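Local coordinates for BZLF1 trans-activator protein (Human herpesvirus 4, PDB 2C9L) that switches Epstein-Barr virus from latency to the lytic cycle, as a homodimeric bZIP transcription factor that binds methylated viral DNA through its basic motif, at the interface of chains A and B. Numbering follows the deposited sequence. Chains: chain A/B, BZLF1 trans-activator protein.

Contact 1: the interface of chains A and B. Residues chain A 38, 42, 58-61; chain B 33-34, 37.
The guanidinium of A:Arg42 and the carboxylate of B:Glu37 meet with their planes 74° apart, and the amide of A:Asn38 is likewise turned steeply against the carboxylate. In this bZIP homodimer the leucine-zipper helices pair, and the C-terminal tail of chain A folds back over them. One face of the A:Arg42 guanidinium carries A:Arg60 CG, 3.6 Å above the plane and over its centre. At its edge, in the guanidinium plane, NE donates to A:Asn38 OD1 at 2.7 Å, which probably helps orient A:Arg42. The terminal nitrogens NH1 and NH2 both grip the backbone O of A:Ile58, each at 2.8 Å.

A:Arg42 NH2 also makes a salt bridge to B:Glu37 OE2 at 2.5 Å, with a bond fairly straight at the hydrogen (162°). A:Asn38 ND2 donates to the same OE2 at 2.6 Å, with a more bent bond. These two donors reach OE2 from opposite faces of the carboxylate, both well above its plane. The other oxygen, OE1, accepts from the A:Thr61 hydroxyl OG1 at 3.0 Å, nearly along the C-O axis. CG of B:Glu37 stands anti to the backbone N (chi1 -168°), carrying the carboxylate between the partner helix and its tail; this CG also packs on A:Ile58 CG2 at 3.7 Å.

Contact 2: the interface of chains A and B. Residues chain A 27, 30-31, 34, 63; chain B 27, 30-31, 34.
A:Ala31 CB and B:Val30 CG1 touch at 4.0 Å, and the reciprocal pair, A:Val30 CG1 and B:Ala31 CB, at 3.9 Å, so a small methyl meets a valine branch on each side of the twofold axis. In B:Val30, CG1 lies anti to the backbone N (chi1 173°), which turns this branch toward A:Ala31. The alanines lose much of their surface here, 53 and 52 Å² for the A and B copies, as befits the close-packed core of a coiled coil.

On one side of this centre A:Tyr27 and B:Tyr27 meet through their CB atoms at 3.9 Å, and B:Tyr27 CB also lies 3.7 Å from the backbone O of A:Tyr27; the rings point away from each other. On the other side A:Lys34 CB faces B:Lys34 CB at 3.7 Å, the aliphatic bases packing while the amines diverge.

At the rim B:Lys34, kinked about CB-CG (chi2 -53°), turns to the carboxylate of the C-terminal A:Asp63. Its NZ donates to A:Asp63 OD1 at 2.8 Å and salt-bridges OD2 at 2.5 Å, both met on the syn side but some 25° out of plane; A:Asp63 is poorly ordered, so the detail is uncertain. The site joins the zipper helices by small apolar groups and may help secure the end of the tail.

Contact 3: the interface of chains A and B. Residues chain A 45, 52, 54, 57-58; chain B 40-41, 44-45.
B:Leu44 reaches from its helix toward A:Leu45 and the folded-back tail of chain A. From CB the chain turns to CG, which is anti to the backbone N (chi1 -174°) and lies 4.2 Å from A:Leu45 CD2. Its methyl CD2 is the main point of contact: it meets A:Leu45 CD2 at 3.7 Å, the two side chains lying roughly perpendicular, and also touches A:Ile58 CD1 and A:Ile57 CG2, both at 4.1 Å. With 72 Å² of its surface hidden, B:Leu44 is thus packed between the partner helix and the tail.

Beside it, A:Leu45 and B:Leu45 run antiparallel alongside each other, their CD1 methyls 3.3 Å apart, a tight fit. A:Ile58 CD1 similarly presses on B:Leu41 CD2 at 3.4 Å and lies against B:Arg40 CB at 3.9 Å, so the isoleucine tip rests along one turn of the partner helix. A:Val54 CG1 meets the same B:Leu41 methyl from another direction.

The site lies near the C-terminal ends of the long helices 2-48 (chain A) and 6-48 (chain B), in their zipper portion, where the short helix 54-57 of chain A and the segment after it pack apolar residues against the partner helix.

Contact 1: the interface of chains A and B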
loop_
_atom_site.group_PDB
_atom_site.type_symbol
_atom_site.label_atom_id
_atom_site.label_comp_id
_atom_site.label_asym_id
_atom_site.label_seq_id
_atom_site.Cartn_x
_atom_site.Cartn_y
_atom_site.Cartn_z
ATOM N N ASN A 38 -4.139 -5.664 -10.499
ATOM C CA ASN A 38 -4.476 -4.659 -11.507
ATOM C C ASN A 38 -4.031 -5.170 -12.876
ATOM O O ASN A 38 -4.747 -5.023 -13.862
ATOM C CB ASN A 38 -3.781 -3.326 -11.176
ATOM C CG ASN A 38 -4.036 -2.236 -12.222
ATOM O OD1 ASN A 38 -3.448 -2.243 -13.303
ATOM N ND2 ASN A 38 -4.918 -1.293 -11.895
ATOM N N ARG A 42 -6.543 -6.238 -16.104
ATOM C CA ARG A 42 -6.356 -5.557 -17.386
ATOM C C ARG A 42 -6.166 -6.581 -18.510
ATOM O O ARG A 42 -6.581 -6.352 -19.646
ATOM C CB ARG A 42 -5.139 -4.620 -17.342
ATOM C CG ARG A 42 -5.356 -3.315 -16.565
ATOM C CD ARG A 42 -4.072 -2.488 -16.500
ATOM N NE ARG A 42 -4.223 -1.254 -15.731
ATOM C CZ ARG A 42 -4.858 -0.171 -16.163
ATOM N NH1 ARG A 42 -5.409 -0.156 -17.369
ATOM N NH2 ARG A 42 -4.940 0.901 -15.391
ATOM N N ILE A 58 -8.926 3.352 -18.644
ATOM C CA ILE A 58 -8.457 3.464 -17.271
ATOM C C ILE A 58 -6.940 3.528 -17.307
ATOM O O ILE A 58 -6.259 2.507 -17.197
ATOM C CB ILE A 58 -8.898 2.252 -16.426
ATOM C CG1 ILE A 58 -10.421 2.107 -16.484
ATOM C CG2 ILE A 58 -8.444 2.432 -14.980
ATOM C CD1 ILE A 58 -10.957 0.922 -15.697
ATOM N N PRO A 59 -6.386 4.742 -17.460
ATOM C CA PRO A 59 -4.934 4.913 -17.513
ATOM C C PRO A 59 -4.211 4.251 -16.348
ATOM O O PRO A 59 -4.731 4.189 -15.235
ATOM C CB PRO A 59 -4.766 6.433 -17.529
ATOM C CG PRO A 59 -5.975 6.919 -16.787
ATOM C CD PRO A 59 -7.064 6.045 -17.354
ATOM N N ARG A 60 -3.014 3.747 -16.619
ATOM C CA ARG A 60 -2.206 3.095 -15.602
ATOM C C ARG A 60 -1.595 4.133 -14.667
ATOM O O ARG A 60 -1.405 5.287 -15.043
ATOM C CB ARG A 60 -1.091 2.285 -16.263
ATOM C CG ARG A 60 -1.568 1.056 -17.011
ATOM C CD ARG A 60 -0.476 0.530 -17.928
ATOM N NE ARG A 60 -0.767 -0.814 -18.418
ATOM C CZ ARG A 60 -0.685 -1.912 -17.674
ATOM N NH1 ARG A 60 -0.314 -1.824 -16.403
ATOM N NH2 ARG A 60 -0.971 -3.096 -18.200
ATOM N N THR A 61 -1.300 3.715 -13.443
ATOM C CA THR A 61 -0.696 4.596 -12.451
ATOM C C THR A 61 0.711 4.087 -12.174
ATOM O O THR A 61 0.967 2.885 -12.253
ATOM C CB THR A 61 -1.506 4.587 -11.128
ATOM O OG1 THR A 61 -2.734 5.298 -11.316
ATOM C CG2 THR A 61 -0.719 5.238 -9.998
ATOM N N ALA B 33 -4.200 4.027 -4.414
ATOM C CA ALA B 33 -4.335 4.366 -5.825
ATOM C C ALA B 33 -4.704 3.113 -6.624
ATOM O O ALA B 33 -5.656 3.127 -7.403
ATOM C CB ALA B 33 -3.027 4.968 -6.353
ATOM N N LYS B 34 -3.955 2.031 -6.424
ATOM C CA LYS B 34 -4.220 0.781 -7.138
ATOM C C LYS B 34 -5.604 0.211 -6.845
ATOM O O LYS B 34 -6.296 -0.247 -7.757
ATOM C CB LYS B 34 -3.153 -0.263 -6.800
ATOM C CG LYS B 34 -1.760 0.160 -7.208
ATOM C CD LYS B 34 -1.729 0.562 -8.675
ATOM C CE LYS B 34 -0.347 1.041 -9.090
ATOM N NZ LYS B 34 0.212 0.199 -10.198
ATOM N N GLU B 37 -8.300 1.970 -8.701
ATOM C CA GLU B 37 -8.170 1.633 -10.110
ATOM C C GLU B 37 -8.762 0.250 -10.352
ATOM O O GLU B 37 -9.485 0.033 -11.324
ATOM C CB GLU B 37 -6.692 1.649 -10.507
ATOM C CG GLU B 37 -6.424 1.602 -11.999
ATOM C CD GLU B 37 -4.958 1.834 -12.319
ATOM O OE1 GLU B 37 -4.414 2.874 -11.888
ATOM O OE2 GLU B 37 -4.348 0.981 -12.997
#

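Contact 2: the interface of chains A and B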
loop_
_atom_site.group_PDB
_atom_site.type_symbol
_atom_site.label_atom_id
_atom_site.label_comp_id
_atom_site.label_asym_id
_atom_site.label_seq_id
_atom_site.Cartn_x
_atom_site.Cartn_y
_atom_site.Cartn_z
ATOM N N TYR A 27 1.844 -2.671 4.106
ATOM C CA TYR A 27 1.460 -1.846 2.958
ATOM C C TYR A 27 2.366 -2.044 1.758
ATOM O O TYR A 27 1.983 -1.768 0.620
ATOM C CB TYR A 27 1.407 -0.368 3.363
ATOM C CG TYR A 27 0.142 -0.037 4.129
ATOM C CD1 TYR A 27 -1.111 -0.259 3.557
ATOM C CD2 TYR A 27 0.193 0.444 5.436
ATOM C CE1 TYR A 27 -2.283 -0.018 4.266
ATOM C CE2 TYR A 27 -0.979 0.690 6.157
ATOM C CZ TYR A 27 -2.213 0.453 5.563
ATOM O OH TYR A 27 -3.378 0.673 6.262
ATOM N N VAL A 30 0.714 -5.230 0.216
ATOM C CA VAL A 30 -0.591 -4.915 -0.348
ATOM C C VAL A 30 -0.437 -4.094 -1.633
ATOM O O VAL A 30 -1.153 -4.318 -2.604
ATOM C CB VAL A 30 -1.448 -4.131 0.670
ATOM C CG1 VAL A 30 -2.619 -3.455 -0.022
ATOM C CG2 VAL A 30 -1.951 -5.083 1.745
ATOM N N ALA A 31 0.493 -3.143 -1.629
ATOM C CA ALA A 31 0.738 -2.321 -2.810
ATOM C C ALA A 31 1.105 -3.219 -3.983
ATOM O O ALA A 31 0.641 -3.012 -5.107
ATOM C CB ALA A 31 1.867 -1.347 -2.557
ATOM N N LYS A 34 -2.012 -5.548 -4.951
ATOM C CA LYS A 34 -3.019 -4.778 -5.687
ATOM C C LYS A 34 -2.516 -4.452 -7.086
ATOM O O LYS A 34 -3.289 -4.411 -8.046
ATOM C CB LYS A 34 -3.329 -3.461 -4.966
ATOM C CG LYS A 34 -4.013 -3.603 -3.618
ATOM C CD LYS A 34 -5.424 -4.150 -3.751
ATOM C CE LYS A 34 -6.166 -4.058 -2.420
ATOM N NZ LYS A 34 -7.588 -4.488 -2.525
ATOM N N ASP A 63 4.219 3.243 -9.924
ATOM C CA ASP A 63 4.370 2.459 -8.709
ATOM C C ASP A 63 5.649 2.857 -7.979
ATOM O O ASP A 63 6.439 3.636 -8.556
ATOM C CB ASP A 63 4.410 0.966 -9.045
ATOM C CG ASP A 63 3.142 0.481 -9.727
ATOM O OD1 ASP A 63 2.845 0.951 -10.846
ATOM O OD2 ASP A 63 2.444 -0.375 -9.143
ATOM O OXT ASP A 63 5.850 2.380 -6.842
ATOM N N TYR B 27 3.808 3.884 0.250
ATOM C CA TYR B 27 3.168 2.600 -0.024
ATOM C C TYR B 27 1.671 2.701 0.183
ATOM O O TYR B 27 0.886 2.149 -0.590
ATOM C CB TYR B 27 3.739 1.505 0.882
ATOM C CG TYR B 27 5.160 1.120 0.549
ATOM C CD1 TYR B 27 6.087 0.873 1.558
ATOM C CD2 TYR B 27 5.587 1.024 -0.775
ATOM C CE1 TYR B 27 7.409 0.551 1.262
ATOM C CE2 TYR B 27 6.908 0.700 -1.085
ATOM C CZ TYR B 27 7.813 0.467 -0.057
ATOM O OH TYR B 27 9.128 0.169 -0.341
ATOM N N VAL B 30 0.228 4.351 -2.838
ATOM C CA VAL B 30 0.241 3.436 -3.977
ATOM C C VAL B 30 -0.879 2.404 -3.822
ATOM O O VAL B 30 -1.634 2.145 -4.757
ATOM C CB VAL B 30 1.583 2.693 -4.082
ATOM C CG1 VAL B 30 1.507 1.627 -5.155
ATOM C CG2 VAL B 30 2.696 3.682 -4.388
ATOM N N ALA B 31 -0.990 1.830 -2.628
ATOM C CA ALA B 31 -2.002 0.818 -2.352
ATOM C C ALA B 31 -3.410 1.352 -2.568
ATOM O O ALA B 31 -4.264 0.664 -3.132
ATOM C CB ALA B 31 -1.846 0.295 -0.905
ATOM N N LYS B 34 -3.955 2.031 -6.424
ATOM C CA LYS B 34 -4.220 0.781 -7.138
ATOM C C LYS B 34 -5.604 0.211 -6.845
ATOM O O LYS B 34 -6.296 -0.247 -7.757
ATOM C CB LYS B 34 -3.153 -0.263 -6.800
ATOM C CG LYS B 34 -1.760 0.160 -7.208
ATOM C CD LYS B 34 -1.729 0.562 -8.675
ATOM C CE LYS B 34 -0.347 1.041 -9.090
ATOM N NZ LYS B 34 0.212 0.199 -10.198
#

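Contact 3: the interface of chains A and B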
loop_
_atom_site.group_PDB
_atom_site.type_symbol
_atom_site.label_atom_id
_atom_site.label_comp_id
_atom_site.label_asym_id
_atom_site.label_seq_id
_atom_site.Cartn_x
_atom_site.Cartn_y
_atom_site.Cartn_z
ATOM N N LEU A 45 -9.641 -8.484 -19.096
ATOM C CA LEU A 45 -10.554 -7.616 -19.824
ATOM C C LEU A 45 -10.166 -7.575 -21.293
ATOM O O LEU A 45 -11.019 -7.473 -22.174
ATOM C CB LEU A 45 -10.515 -6.207 -19.238
ATOM C CG LEU A 45 -11.464 -5.164 -19.829
ATOM C CD1 LEU A 45 -12.903 -5.677 -19.796
ATOM C CD2 LEU A 45 -11.334 -3.872 -19.033
ATOM N N LEU A 52 -11.026 -3.711 -27.146
ATOM C CA LEU A 52 -11.076 -2.584 -26.220
ATOM C C LEU A 52 -9.691 -2.096 -25.780
ATOM O O LEU A 52 -8.843 -2.890 -25.364
ATOM C CB LEU A 52 -11.909 -2.971 -24.993
ATOM C CG LEU A 52 -12.220 -1.881 -23.967
ATOM C CD1 LEU A 52 -12.993 -0.751 -24.628
ATOM C CD2 LEU A 52 -13.026 -2.483 -22.825
ATOM N N VAL A 54 -7.994 -0.796 -23.138
ATOM C CA VAL A 54 -8.048 -0.582 -21.699
ATOM C C VAL A 54 -7.157 0.552 -21.192
ATOM O O VAL A 54 -7.612 1.417 -20.446
ATOM C CB VAL A 54 -7.676 -1.868 -20.947
ATOM C CG1 VAL A 54 -7.888 -1.675 -19.459
ATOM C CG2 VAL A 54 -8.514 -3.031 -21.468
ATOM N N ILE A 57 -8.761 3.873 -21.541
ATOM C CA ILE A 57 -9.929 4.121 -20.706
ATOM C C ILE A 57 -9.497 4.376 -19.269
ATOM O O ILE A 57 -9.683 5.471 -18.733
ATOM C CB ILE A 57 -10.888 2.919 -20.726
ATOM C CG1 ILE A 57 -11.387 2.679 -22.151
ATOM C CG2 ILE A 57 -12.048 3.161 -19.775
ATOM C CD1 ILE A 57 -12.255 1.455 -22.287
ATOM N N ILE A 58 -8.926 3.352 -18.644
ATOM C CA ILE A 58 -8.457 3.464 -17.271
ATOM C C ILE A 58 -6.940 3.528 -17.307
ATOM O O ILE A 58 -6.259 2.507 -17.197
ATOM C CB ILE A 58 -8.898 2.252 -16.426
ATOM C CG1 ILE A 58 -10.421 2.107 -16.484
ATOM C CG2 ILE A 58 -8.444 2.432 -14.980
ATOM C CD1 ILE A 58 -10.957 0.922 -15.697
ATOM N N ARG B 40 -12.481 0.172 -10.456
ATOM C CA ARG B 40 -12.993 0.705 -11.713
ATOM C C ARG B 40 -12.876 -0.354 -12.810
ATOM O O ARG B 40 -13.725 -0.438 -13.697
ATOM C CB ARG B 40 -12.227 1.967 -12.125
ATOM C CG ARG B 40 -12.354 3.124 -11.143
ATOM C CD ARG B 40 -12.169 4.474 -11.835
ATOM N NE ARG B 40 -10.821 4.680 -12.364
ATOM C CZ ARG B 40 -9.752 4.955 -11.619
ATOM N NH1 ARG B 40 -9.863 5.059 -10.302
ATOM N NH2 ARG B 40 -8.571 5.136 -12.194
ATOM N N LEU B 41 -11.822 -1.162 -12.741
ATOM C CA LEU B 41 -11.613 -2.221 -13.723
ATOM C C LEU B 41 -12.656 -3.311 -13.533
ATOM O O LEU B 41 -13.205 -3.821 -14.506
ATOM C CB LEU B 41 -10.210 -2.820 -13.581
ATOM C CG LEU B 41 -9.049 -1.956 -14.070
ATOM C CD1 LEU B 41 -7.736 -2.498 -13.529
ATOM C CD2 LEU B 41 -9.045 -1.925 -15.592
ATOM N N LEU B 44 -15.927 -2.072 -14.901
ATOM C CA LEU B 44 -15.901 -2.033 -16.360
ATOM C C LEU B 44 -16.111 -3.427 -16.941
ATOM O O LEU B 44 -16.830 -3.597 -17.921
ATOM C CB LEU B 44 -14.568 -1.467 -16.859
ATOM C CG LEU B 44 -14.479 -1.237 -18.372
ATOM C CD1 LEU B 44 -15.597 -0.302 -18.803
ATOM C CD2 LEU B 44 -13.126 -0.646 -18.741
ATOM N N LEU B 45 -15.486 -4.425 -16.329
ATOM C CA LEU B 45 -15.606 -5.799 -16.803
ATOM C C LEU B 45 -17.020 -6.325 -16.572
ATOM O O LEU B 45 -17.549 -7.094 -17.374
ATOM C CB LEU B 45 -14.580 -6.682 -16.087
ATOM C CG LEU B 45 -14.361 -8.129 -16.540
ATOM C CD1 LEU B 45 -14.098 -8.200 -18.039
ATOM C CD2 LEU B 45 -13.182 -8.700 -15.771
#

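Contacts 1 and 2 have C-alpha centres about 11 Å apart and share B:Lys34; contacts 1 and 3 are about 9 Å apart and share A:Ile58, while contacts 2 and 3 lie about 19 Å apart. All three draw on chain A helix 2-48 and chain B helix 6-48, and each also includes tail residues of chain A, so the tail runs back along the zipper from contact 3 through contact 1 to contact 2, though its far end at contact 2 is less certain. The twofold repeats this with chains exchanged. The geometry suggests that tail packing supplements helix pairing in the dimer.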